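Local coordinates for protein fanconi-associated nuclease 1 homolog (PDB 5Y7Q) that belongs to the Fanconi-associated nuclease 1 family, carries a VRR-NUC domain and is modelled here with bound nucleic acid, at residues F286-E291 / R301-S306; A315-E320 / L352-G357; D441-D446 / D518-R523. All coordinates share one frame; numbering follows the deposited sequence.

Contact 1 (F286-E291 / R301-S306); sequences FAQHCE and RLYRQS
With CG of Tyr303 placed opposite its carbonyl carbon (chi1 -76°), the phenol ring reaches from helix 296-304 across Ala287, and the chain of Glu291, straight beyond CG, comes to meet its hydroxyl. Glu291 OE1 accepts from Tyr303 OH at 2.9 Å and is met nearly along its C-O axis. The same oxygen lies at the ring edge, in plane, while the carboxylate itself stands almost perpendicular to the ring (85°). One face of the ring is filled by a methyl group: Ala287 CB sits 3.3 Å from the Tyr303 ring centroid and 10° off its normal, a CH-pi contact. Leu302 points to the other helix one residue earlier. Its CB packs on Ala287 CB at 3.8 Å, and its CD1 touches Phe286 CB at 3.8 Å and Cys290 SG at 3.9 Å. Most of the touching residues are buried; among them the phenol donates to a carboxylate whose second oxygen, Glu291 OE2, is salt-bridged to Arg314. Phe284 meets the tyrosine ring edge-to-face. Only three residues separate helices 273-292 and 296-304, and this close packing through alanine and leucine is that of a tight helical hairpin.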
loop_
_atom_site.group_PDB
_atom_site.type_symbol
_atom_site.label_atom_id
_atom_site.label_comp_id
_atom_site.label_asym_id
_atom_site.label_seq_id
_atom_site.Cartn_x
_atom_site.Cartn_y
_atom_site.Cartn_z
ATOM N N PHE A 286 14.905 7.450 2.016
ATOM C CA PHE A 286 15.922 8.384 2.496
ATOM C C PHE A 286 16.748 8.902 1.332
ATOM O O PHE A 286 16.946 10.115 1.172
ATOM C CB PHE A 286 16.841 7.718 3.520
ATOM C CG PHE A 286 16.200 7.467 4.843
ATOM C CD1 PHE A 286 14.904 7.870 5.091
ATOM C CD2 PHE A 286 16.910 6.832 5.855
ATOM C CE1 PHE A 286 14.328 7.640 6.316
ATOM C CE2 PHE A 286 16.342 6.594 7.081
ATOM C CZ PHE A 286 15.046 7.000 7.313
ATOM N N ALA A 287 17.216 7.978 0.490
ATOM C CA ALA A 287 18.010 8.349 -0.672
ATOM C C ALA A 287 17.240 9.272 -1.608
ATOM O O ALA A 287 17.786 10.274 -2.084
ATOM C CB ALA A 287 18.460 7.094 -1.406
ATOM N N GLN A 288 15.975 8.949 -1.899
ATOM C CA GLN A 288 15.194 9.831 -2.765
ATOM C C GLN A 288 15.173 11.237 -2.206
ATOM O O GLN A 288 15.430 12.213 -2.924
ATOM C CB GLN A 288 13.769 9.314 -2.934
ATOM C CG GLN A 288 13.648 8.177 -3.917
ATOM C CD GLN A 288 12.211 7.832 -4.263
ATOM O OE1 GLN A 288 11.309 7.995 -3.444
ATOM N NE2 GLN A 288 11.993 7.345 -5.486
ATOM N N HIS A 289 14.883 11.355 -0.911
ATOM C CA HIS A 289 14.900 12.657 -0.265
ATOM C C HIS A 289 16.244 13.345 -0.485
ATOM O O HIS A 289 16.299 14.535 -0.813
ATOM C CB HIS A 289 14.591 12.490 1.221
ATOM C CG HIS A 289 14.690 13.758 2.007
ATOM N ND1 HIS A 289 13.815 14.810 1.836
ATOM C CD2 HIS A 289 15.561 14.144 2.971
ATOM C CE1 HIS A 289 14.142 15.788 2.662
ATOM N NE2 HIS A 289 15.197 15.409 3.363
ATOM N N CYS A 290 17.342 12.596 -0.348
ATOM C CA CYS A 290 18.662 13.190 -0.537
ATOM C C CYS A 290 18.816 13.745 -1.940
ATOM O O CYS A 290 19.279 14.878 -2.129
ATOM C CB CYS A 290 19.749 12.159 -0.274
ATOM S SG CYS A 290 19.992 11.836 1.436
ATOM N N GLU A 291 18.445 12.942 -2.939
ATOM C CA GLU A 291 18.542 13.369 -4.326
ATOM C C GLU A 291 17.741 14.641 -4.548
ATOM O O GLU A 291 18.174 15.532 -5.288
ATOM C CB GLU A 291 18.055 12.241 -5.236
ATOM C CG GLU A 291 18.874 11.995 -6.496
ATOM C CD GLU A 291 18.295 10.872 -7.358
ATOM O OE1 GLU A 291 17.741 9.889 -6.798
ATOM O OE2 GLU A 291 18.382 10.989 -8.601
ATOM N N ARG A 301 25.326 6.700 -1.649
ATOM C CA ARG A 301 25.629 5.808 -0.528
ATOM C C ARG A 301 24.393 5.015 -0.098
ATOM O O ARG A 301 24.421 3.773 -0.013
ATOM C CB ARG A 301 26.152 6.627 0.649
ATOM C CG ARG A 301 27.520 6.273 1.171
ATOM C CD ARG A 301 27.679 6.814 2.602
ATOM N NE ARG A 301 29.050 7.224 2.903
ATOM C CZ ARG A 301 29.509 8.470 2.776
ATOM N NH1 ARG A 301 30.776 8.738 3.074
ATOM N NH2 ARG A 301 28.708 9.452 2.358
ATOM N N LEU A 302 23.284 5.725 0.162
ATOM C CA LEU A 302 22.097 5.078 0.721
ATOM C C LEU A 302 21.452 4.125 -0.285
ATOM O O LEU A 302 21.071 3.009 0.073
ATOM C CB LEU A 302 21.088 6.125 1.214
ATOM C CG LEU A 302 21.527 7.121 2.300
ATOM C CD1 LEU A 302 20.449 8.176 2.576
ATOM C CD2 LEU A 302 21.872 6.431 3.600
ATOM N N TYR A 303 21.319 4.538 -1.549
ATOM C CA TYR A 303 20.880 3.602 -2.591
ATOM C C TYR A 303 21.784 2.364 -2.665
ATOM O O TYR A 303 21.297 1.234 -2.799
ATOM C CB TYR A 303 20.856 4.286 -3.960
ATOM C CG TYR A 303 19.709 5.235 -4.235
ATOM C CD1 TYR A 303 18.382 4.875 -3.964
ATOM C CD2 TYR A 303 19.950 6.486 -4.810
ATOM C CE1 TYR A 303 17.326 5.748 -4.248
ATOM C CE2 TYR A 303 18.911 7.358 -5.080
ATOM C CZ TYR A 303 17.607 6.988 -4.799
ATOM O OH TYR A 303 16.597 7.869 -5.093
ATOM N N ARG A 304 23.106 2.558 -2.592
ATOM C CA ARG A 304 24.025 1.437 -2.735
ATOM C C ARG A 304 23.910 0.444 -1.595
ATOM O O ARG A 304 24.143 -0.749 -1.803
ATOM C CB ARG A 304 25.461 1.928 -2.872
ATOM C CG ARG A 304 25.832 2.147 -4.333
ATOM C CD ARG A 304 27.136 1.515 -4.689
ATOM N NE ARG A 304 28.123 2.558 -4.897
ATOM C CZ ARG A 304 29.368 2.326 -5.286
ATOM N NH1 ARG A 304 29.761 1.068 -5.501
ATOM N NH2 ARG A 304 30.210 3.348 -5.454
ATOM N N GLN A 305 23.529 0.877 -0.396
ATOM C CA GLN A 305 23.372 -0.115 0.670
ATOM C C GLN A 305 21.957 -0.695 0.748
ATOM O O GLN A 305 21.636 -1.391 1.714
ATOM C CB GLN A 305 23.821 0.449 2.022
ATOM C CG GLN A 305 22.886 1.372 2.712
ATOM C CD GLN A 305 23.625 2.216 3.722
ATOM O OE1 GLN A 305 23.268 2.244 4.908
ATOM N NE2 GLN A 305 24.681 2.900 3.267
ATOM N N SER A 306 21.106 -0.419 -0.231
ATOM C CA SER A 306 19.762 -0.978 -0.291
ATOM C C SER A 306 19.626 -1.988 -1.432
ATOM O O SER A 306 20.086 -1.742 -2.558
ATOM C CB SER A 306 18.736 0.142 -0.464
ATOM O OG SER A 306 17.469 -0.392 -0.786
#

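Contact 2 (A315-E320 / L352-G357); sequences AIRSLE and LPRLQG. With nucleotides of chain D.
Charge pairing carries the contact, and Glu320 is its centre. Its OE1 takes a weak hydrogen bond from Arg354 NE at 2.9 Å, within a salt bridge that spans the two helices. Its OE2 is paired with Arg317 NH1 at 2.6 Å; that nitrogen approaches from well above the carboxylate plane (68° out of it), although the oxygen lies in the plane of the guanidinium. Three residues thus form one salt-bridge network, with the buried carboxylate of Glu320 between two arginines.

Hydrogen bonds to nucleic acid use what remains of each guanidinium. Arg354, whose chain turns at chi3, presents its edge to one phosphate: NH2 reaches OP1 of DA2 of chain D at 3.0 Å along a nearly straight path (171°), and NH1 reaches O3' of DG1 of chain D at 2.9 Å. Arg317, bent instead at chi2, serves the next phosphate, its NE bonding OP1 of DA3 of chain D at 3.0 Å, with weaker bonds from NH2. The two arginines, one on each of two helices in the run of helices from 273 to 358, thus bind successive phosphates of the chain D backbone; these phosphates and the shared Glu320 would be expected to offset the like charges of the two guanidinium groups.

Apolar packing lies below this layer. Leu355 CD2 rests on Glu320 CG at 3.7 Å, and Leu355 CD1 meets Ile316 CG2 at 4.0 Å. The axes of segments 315-320 and 352-357 come within 11.8 Å at closest, with 28° between their directions, a wide spacing bridged by side chains, and Leu331 of helix 325-337 also packs on Ile316.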
loop_
_atom_site.group_PDB
_atom_site.type_symbol
_atom_site.label_atom_id
_atom_site.label_comp_id
_atom_site.label_asym_id
_atom_site.label_seq_id
_atom_site.Cartn_x
_atom_site.Cartn_y
_atom_site.Cartn_z
ATOM N N ALA A 315 21.405 4.431 -7.850
ATOM C CA ALA A 315 22.745 4.768 -7.395
ATOM C C ALA A 315 23.641 5.162 -8.572
ATOM O O ALA A 315 24.378 6.156 -8.493
ATOM C CB ALA A 315 23.343 3.605 -6.596
ATOM N N ILE A 316 23.605 4.395 -9.674
ATOM C CA ILE A 316 24.353 4.804 -10.871
ATOM C C ILE A 316 23.955 6.217 -11.277
ATOM O O ILE A 316 24.801 7.110 -11.444
ATOM C CB ILE A 316 24.121 3.818 -12.032
ATOM C CG1 ILE A 316 24.551 2.412 -11.637
ATOM C CG2 ILE A 316 24.874 4.271 -13.258
ATOM C CD1 ILE A 316 23.802 1.329 -12.351
ATOM N N ARG A 317 22.652 6.444 -11.419
ATOM C CA ARG A 317 22.193 7.758 -11.840
ATOM C C ARG A 317 22.604 8.840 -10.846
ATOM O O ARG A 317 22.931 9.957 -11.260
ATOM C CB ARG A 317 20.679 7.735 -12.045
ATOM C CG ARG A 317 20.074 9.078 -12.421
ATOM C CD ARG A 317 20.716 9.709 -13.665
ATOM N NE ARG A 317 20.209 11.065 -13.898
ATOM C CZ ARG A 317 20.751 11.940 -14.743
ATOM N NH1 ARG A 317 21.821 11.608 -15.450
ATOM N NH2 ARG A 317 20.224 13.152 -14.883
ATOM N N SER A 318 22.630 8.536 -9.540
ATOM C CA SER A 318 23.076 9.543 -8.579
ATOM C C SER A 318 24.556 9.856 -8.745
ATOM O O SER A 318 24.948 11.027 -8.714
ATOM C CB SER A 318 22.799 9.097 -7.146
ATOM O OG SER A 318 21.426 9.214 -6.835
ATOM N N LEU A 319 25.396 8.831 -8.912
ATOM C CA LEU A 319 26.808 9.096 -9.160
ATOM C C LEU A 319 26.973 9.980 -10.386
ATOM O O LEU A 319 27.694 10.991 -10.347
ATOM C CB LEU A 319 27.583 7.791 -9.312
ATOM C CG LEU A 319 27.845 6.987 -8.032
ATOM C CD1 LEU A 319 28.031 5.497 -8.299
ATOM C CD2 LEU A 319 29.027 7.557 -7.231
ATOM N N GLU A 320 26.274 9.639 -11.477
ATOM C CA GLU A 320 26.343 10.480 -12.669
ATOM C C GLU A 320 25.979 11.930 -12.338
ATOM O O GLU A 320 26.703 12.861 -12.706
ATOM C CB GLU A 320 25.443 9.922 -13.775
ATOM C CG GLU A 320 25.721 10.529 -15.143
ATOM C CD GLU A 320 24.635 10.221 -16.176
ATOM O OE1 GLU A 320 24.866 10.467 -17.389
ATOM O OE2 GLU A 320 23.547 9.749 -15.782
ATOM N N LEU A 352 24.494 3.316 -19.707
ATOM C CA LEU A 352 25.806 2.892 -20.179
ATOM C C LEU A 352 26.372 3.785 -21.278
ATOM O O LEU A 352 27.450 4.356 -21.066
ATOM C CB LEU A 352 25.717 1.424 -20.613
ATOM C CG LEU A 352 26.801 0.569 -20.000
ATOM C CD1 LEU A 352 27.767 0.107 -21.079
ATOM C CD2 LEU A 352 27.535 1.384 -18.972
ATOM N N PRO A 353 25.705 4.008 -22.417
ATOM C CA PRO A 353 26.363 4.770 -23.492
ATOM C C PRO A 353 26.628 6.214 -23.124
ATOM O O PRO A 353 27.585 6.811 -23.636
ATOM C CB PRO A 353 25.372 4.674 -24.663
ATOM C CG PRO A 353 24.333 3.668 -24.242
ATOM C CD PRO A 353 24.305 3.709 -22.750
ATOM N N ARG A 354 25.793 6.803 -22.269
ATOM C CA ARG A 354 26.011 8.185 -21.869
ATOM C C ARG A 354 27.206 8.299 -20.935
ATOM O O ARG A 354 27.970 9.279 -21.007
ATOM C CB ARG A 354 24.741 8.711 -21.227
ATOM C CG ARG A 354 24.869 10.038 -20.590
ATOM C CD ARG A 354 23.488 10.527 -20.277
ATOM N NE ARG A 354 22.847 9.708 -19.257
ATOM C CZ ARG A 354 21.533 9.515 -19.164
ATOM N NH1 ARG A 354 20.710 10.065 -20.045
ATOM N NH2 ARG A 354 21.038 8.759 -18.193
ATOM N N LEU A 355 27.398 7.289 -20.078
ATOM C CA LEU A 355 28.609 7.191 -19.273
ATOM C C LEU A 355 29.836 6.906 -20.130
ATOM O O LEU A 355 30.913 7.465 -19.895
ATOM C CB LEU A 355 28.440 6.092 -18.236
ATOM C CG LEU A 355 27.271 6.337 -17.315
ATOM C CD1 LEU A 355 27.163 5.164 -16.416
ATOM C CD2 LEU A 355 27.503 7.635 -16.546
ATOM N N GLN A 356 29.709 5.999 -21.095
ATOM C CA GLN A 356 30.815 5.734 -21.997
ATOM C C GLN A 356 31.250 7.020 -22.672
ATOM O O GLN A 356 32.445 7.321 -22.756
ATOM C CB GLN A 356 30.404 4.692 -23.028
ATOM C CG GLN A 356 30.099 3.354 -22.442
ATOM C CD GLN A 356 29.616 2.360 -23.472
ATOM O OE1 GLN A 356 29.891 1.169 -23.363
ATOM N NE2 GLN A 356 28.899 2.845 -24.488
ATOM N N GLY A 357 30.284 7.804 -23.143
ATOM C CA GLY A 357 30.628 9.072 -23.754
ATOM C C GLY A 357 31.295 10.008 -22.770
ATOM O O GLY A 357 32.270 10.686 -23.107
ATOM P P DA D 2 17.075 9.142 -19.165
ATOM O OP1 DA D 2 18.046 8.460 -18.281
ATOM O OP2 DA D 2 15.816 8.436 -19.476
ATOM O "O5'" DA D 2 16.682 10.559 -18.533
ATOM C "C5'" DA D 2 17.601 11.660 -18.575
ATOM C "C4'" DA D 2 17.203 12.705 -17.564
ATOM O "O4'" DA D 2 16.114 13.501 -18.105
ATOM C "C3'" DA D 2 16.671 12.111 -16.258
ATOM O "O3'" DA D 2 17.029 12.904 -15.152
ATOM C "C2'" DA D 2 15.177 12.138 -16.469
ATOM C "C1'" DA D 2 15.013 13.428 -17.223
ATOM N N9 DA D 2 13.777 13.420 -17.966
ATOM C C8 DA D 2 13.322 12.433 -18.794
ATOM N N7 DA D 2 12.138 12.670 -19.291
ATOM C C5 DA D 2 11.784 13.880 -18.724
ATOM C C6 DA D 2 10.643 14.680 -18.848
ATOM N N6 DA D 2 9.607 14.361 -19.618
ATOM N N1 DA D 2 10.609 15.828 -18.150
ATOM C C2 DA D 2 11.654 16.150 -17.379
ATOM N N3 DA D 2 12.781 15.478 -17.182
ATOM C C4 DA D 2 12.780 14.343 -17.892
ATOM P P DA D 3 16.494 12.526 -13.680
ATOM O OP1 DA D 3 17.718 12.338 -12.879
ATOM O OP2 DA D 3 15.527 11.408 -13.709
ATOM O "O5'" DA D 3 15.725 13.853 -13.201
ATOM C "C5'" DA D 3 16.416 15.107 -13.188
ATOM C "C4'" DA D 3 15.589 16.225 -12.564
ATOM O "O4'" DA D 3 14.342 16.376 -13.263
ATOM C "C3'" DA D 3 15.181 16.035 -11.124
ATOM O "O3'" DA D 3 14.887 17.312 -10.586
ATOM C "C2'" DA D 3 13.919 15.187 -11.274
ATOM C "C1'" DA D 3 13.280 15.876 -12.465
ATOM N N9 DA D 3 12.510 15.026 -13.340
ATOM C C8 DA D 3 12.900 13.848 -13.911
ATOM N N7 DA D 3 12.009 13.341 -14.724
ATOM C C5 DA D 3 10.980 14.272 -14.709
ATOM C C6 DA D 3 9.741 14.326 -15.364
ATOM N N6 DA D 3 9.322 13.377 -16.204
ATOM N N1 DA D 3 8.947 15.399 -15.124
ATOM C C2 DA D 3 9.379 16.346 -14.283
ATOM N N3 DA D 3 10.523 16.402 -13.609
ATOM C C4 DA D 3 11.285 15.323 -13.873
ATOM P P DG D 1 20.304 11.812 -24.278
ATOM O OP1 DG D 1 21.625 12.120 -23.679
ATOM O OP2 DG D 1 19.999 12.191 -25.681
ATOM O "O5'" DG D 1 19.998 10.244 -24.120
ATOM C "C5'" DG D 1 18.665 9.798 -23.857
ATOM C "C4'" DG D 1 18.058 10.601 -22.722
ATOM O "O4'" DG D 1 17.220 11.654 -23.248
ATOM C "C3'" DG D 1 17.156 9.817 -21.757
ATOM O "O3'" DG D 1 17.859 9.527 -20.525
ATOM C "C2'" DG D 1 15.976 10.762 -21.519
ATOM C "C1'" DG D 1 16.417 12.057 -22.190
ATOM N N9 DG D 1 15.275 12.815 -22.653
ATOM C C8 DG D 1 14.344 12.435 -23.588
ATOM N N7 DG D 1 13.379 13.299 -23.735
ATOM C C5 DG D 1 13.673 14.295 -22.815
ATOM C C6 DG D 1 12.987 15.495 -22.515
ATOM O O6 DG D 1 11.942 15.936 -23.013
ATOM N N1 DG D 1 13.631 16.216 -21.514
ATOM C C2 DG D 1 14.792 15.831 -20.880
ATOM N N2 DG D 1 15.264 16.664 -19.942
ATOM N N3 DG D 1 15.445 14.713 -21.154
ATOM C C4 DG D 1 14.828 13.998 -22.129
#

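Contact 3 (D441-D446 / D518-R523); sequences DLHSAD and DIPGNR
The short helix that starts at Ile519, within the VRR-NUC range, meets the loop 441-446 through Ile519 and Pro520, which lie against Leu442 and His443. The turn is N-capped from its own segment: Asp518 OD1 accepts from Gly521 N at 3.2 Å, the amide coming from above the carboxylate plane (65° out of it). Ile519 points toward the loop, and its CD1 meets Leu442 CD1 at 3.7 Å, the two side chains crossing at about a right angle. Its other branch, CG2, lies 3.8 Å from His443 CE1. The imidazole, directed by chi1 of -71°, runs alongside Pro520 in the opposite sense, and Pro520 CD approaches His443 ND1 at 3.4 Å, at the ring edge and in plane. Further along, Arg523 NH1 stands 3.9 Å from His443 CE1, near the ring plane, with guanidinium and imidazole planes 39° apart. Phe485 touches both Ile519 and Arg523, and Pro484 touches Leu442. No hydrogen bond crosses between the segments. The join therefore rests on van der Waals packing of Ile519 and Pro520 against Leu442 and the imidazole, with the Arg523 guanidinium beside the ring, while the capping bond of Asp518 to Gly521 N acts within the turn.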
loop_
_atom_site.group_PDB
_atom_site.type_symbol
_atom_site.label_atom_id
_atom_site.label_comp_id
_atom_site.label_asym_id
_atom_site.label_seq_id
_atom_site.Cartn_x
_atom_site.Cartn_y
_atom_site.Cartn_z
ATOM N N ASP A 441 3.567 -14.051 1.626
ATOM C CA ASP A 441 4.760 -14.289 0.824
ATOM C C ASP A 441 4.594 -13.885 -0.643
ATOM O O ASP A 441 5.511 -14.124 -1.435
ATOM C CB ASP A 441 5.203 -15.759 0.922
ATOM C CG ASP A 441 4.133 -16.745 0.480
ATOM O OD1 ASP A 441 2.965 -16.583 0.880
ATOM O OD2 ASP A 441 4.463 -17.699 -0.258
ATOM N N LEU A 442 3.464 -13.264 -1.011
ATOM C CA LEU A 442 3.167 -12.983 -2.419
ATOM C C LEU A 442 4.329 -12.337 -3.159
ATOM O O LEU A 442 4.520 -12.598 -4.355
ATOM C CB LEU A 442 1.938 -12.074 -2.535
ATOM C CG LEU A 442 1.549 -11.608 -3.938
ATOM C CD1 LEU A 442 1.183 -12.788 -4.827
ATOM C CD2 LEU A 442 0.408 -10.616 -3.887
ATOM N N HIS A 443 5.104 -11.479 -2.485
ATOM C CA HIS A 443 6.243 -10.823 -3.118
ATOM C C HIS A 443 7.581 -11.486 -2.810
ATOM O O HIS A 443 8.617 -10.998 -3.277
ATOM C CB HIS A 443 6.257 -9.338 -2.755
ATOM C CG HIS A 443 5.160 -8.567 -3.426
ATOM N ND1 HIS A 443 5.098 -8.404 -4.795
ATOM C CD2 HIS A 443 4.054 -7.962 -2.926
ATOM C CE1 HIS A 443 4.016 -7.710 -5.106
ATOM N NE2 HIS A 443 3.366 -7.430 -3.991
ATOM N N SER A 444 7.585 -12.600 -2.076
ATOM C CA SER A 444 8.808 -13.357 -1.835
ATOM C C SER A 444 9.329 -13.994 -3.132
ATOM O O SER A 444 8.606 -14.154 -4.124
ATOM C CB SER A 444 8.570 -14.433 -0.772
ATOM O OG SER A 444 9.787 -14.847 -0.165
ATOM N N ALA A 445 10.616 -14.350 -3.114
ATOM C CA ALA A 445 11.266 -14.845 -4.323
ATOM C C ALA A 445 10.788 -16.250 -4.692
ATOM O O ALA A 445 10.595 -16.559 -5.875
ATOM C CB ALA A 445 12.782 -14.817 -4.134
ATOM N N ASP A 446 10.621 -17.124 -3.703
ATOM C CA ASP A 446 10.185 -18.497 -3.928
ATOM C C ASP A 446 8.672 -18.678 -3.758
ATOM O O ASP A 446 8.212 -19.803 -3.541
ATOM C CB ASP A 446 10.977 -19.474 -3.054
ATOM C CG ASP A 446 10.807 -19.226 -1.586
ATOM O OD1 ASP A 446 10.216 -18.189 -1.217
ATOM O OD2 ASP A 446 11.283 -20.077 -0.801
ATOM N N ASP A 518 8.130 -11.981 -12.375
ATOM C CA ASP A 518 8.264 -10.869 -11.437
ATOM C C ASP A 518 6.877 -10.268 -11.264
ATOM O O ASP A 518 6.464 -9.432 -12.066
ATOM C CB ASP A 518 9.260 -9.835 -11.973
ATOM C CG ASP A 518 9.458 -8.637 -11.038
ATOM O OD1 ASP A 518 8.734 -8.524 -10.025
ATOM O OD2 ASP A 518 10.348 -7.798 -11.334
ATOM N N ILE A 519 6.213 -10.571 -10.159
ATOM C CA ILE A 519 4.866 -10.050 -9.930
ATOM C C ILE A 519 4.874 -8.528 -9.789
ATOM O O ILE A 519 4.142 -7.856 -10.528
ATOM C CB ILE A 519 4.213 -10.733 -8.716
ATOM C CG1 ILE A 519 3.715 -12.121 -9.114
ATOM C CG2 ILE A 519 3.096 -9.874 -8.150
ATOM C CD1 ILE A 519 2.945 -12.828 -8.045
ATOM N N PRO A 520 5.647 -7.924 -8.880
ATOM C CA PRO A 520 5.457 -6.485 -8.634
ATOM C C PRO A 520 5.897 -5.588 -9.773
ATOM O O PRO A 520 5.410 -4.455 -9.851
ATOM C CB PRO A 520 6.288 -6.224 -7.371
ATOM C CG PRO A 520 7.238 -7.336 -7.294
ATOM C CD PRO A 520 6.554 -8.518 -7.878
ATOM N N GLY A 521 6.799 -6.032 -10.644
ATOM C CA GLY A 521 7.269 -5.170 -11.716
ATOM C C GLY A 521 6.466 -5.323 -12.986
ATOM O O GLY A 521 6.491 -4.458 -13.870
ATOM N N ASN A 522 5.803 -6.468 -13.118
ATOM C CA ASN A 522 5.032 -6.800 -14.306
ATOM C C ASN A 522 3.517 -6.717 -14.158
ATOM O O ASN A 522 2.809 -6.986 -15.127
ATOM C CB ASN A 522 5.444 -8.186 -14.783
ATOM C CG ASN A 522 6.895 -8.211 -15.215
ATOM O OD1 ASN A 522 7.387 -7.222 -15.761
ATOM N ND2 ASN A 522 7.598 -9.312 -14.946
ATOM N N ARG A 523 2.977 -6.383 -12.993
ATOM C CA ARG A 523 1.523 -6.368 -12.950
ATOM C C ARG A 523 0.933 -5.128 -13.588
ATOM O O ARG A 523 -0.273 -5.112 -13.837
ATOM C CB ARG A 523 1.026 -6.500 -11.517
ATOM C CG ARG A 523 1.629 -5.511 -10.564
ATOM C CD ARG A 523 1.460 -6.001 -9.166
ATOM N NE ARG A 523 0.060 -6.266 -8.846
ATOM C CZ ARG A 523 -0.364 -6.627 -7.638
ATOM N NH1 ARG A 523 0.508 -6.766 -6.627
ATOM N NH2 ARG A 523 -1.658 -6.853 -7.446
#

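In the fold
From the N terminus, the three contacts follow one another in series; none nests in or crosses another. Contact 1 closes first, over nine residues, joining helices 273-292 and 296-304. Contact 2 opens on the next helix, 311-321, and closes over 31 mostly helical residues onto helix 342-358, passing helix 325-337. Their centres lie 16 Å apart and they touch: Tyr303 CB packs 3.7 Å from Ala315 CB, so that helices 296-304 and 311-321, consecutive in the chain, pack directly on each other. Contact 3 spans 71 residues, joining the loop before helix 447-450 to helix 519-522. Its nearest atoms are about 14 Å from contact 1 and about 16 Å from contact 2.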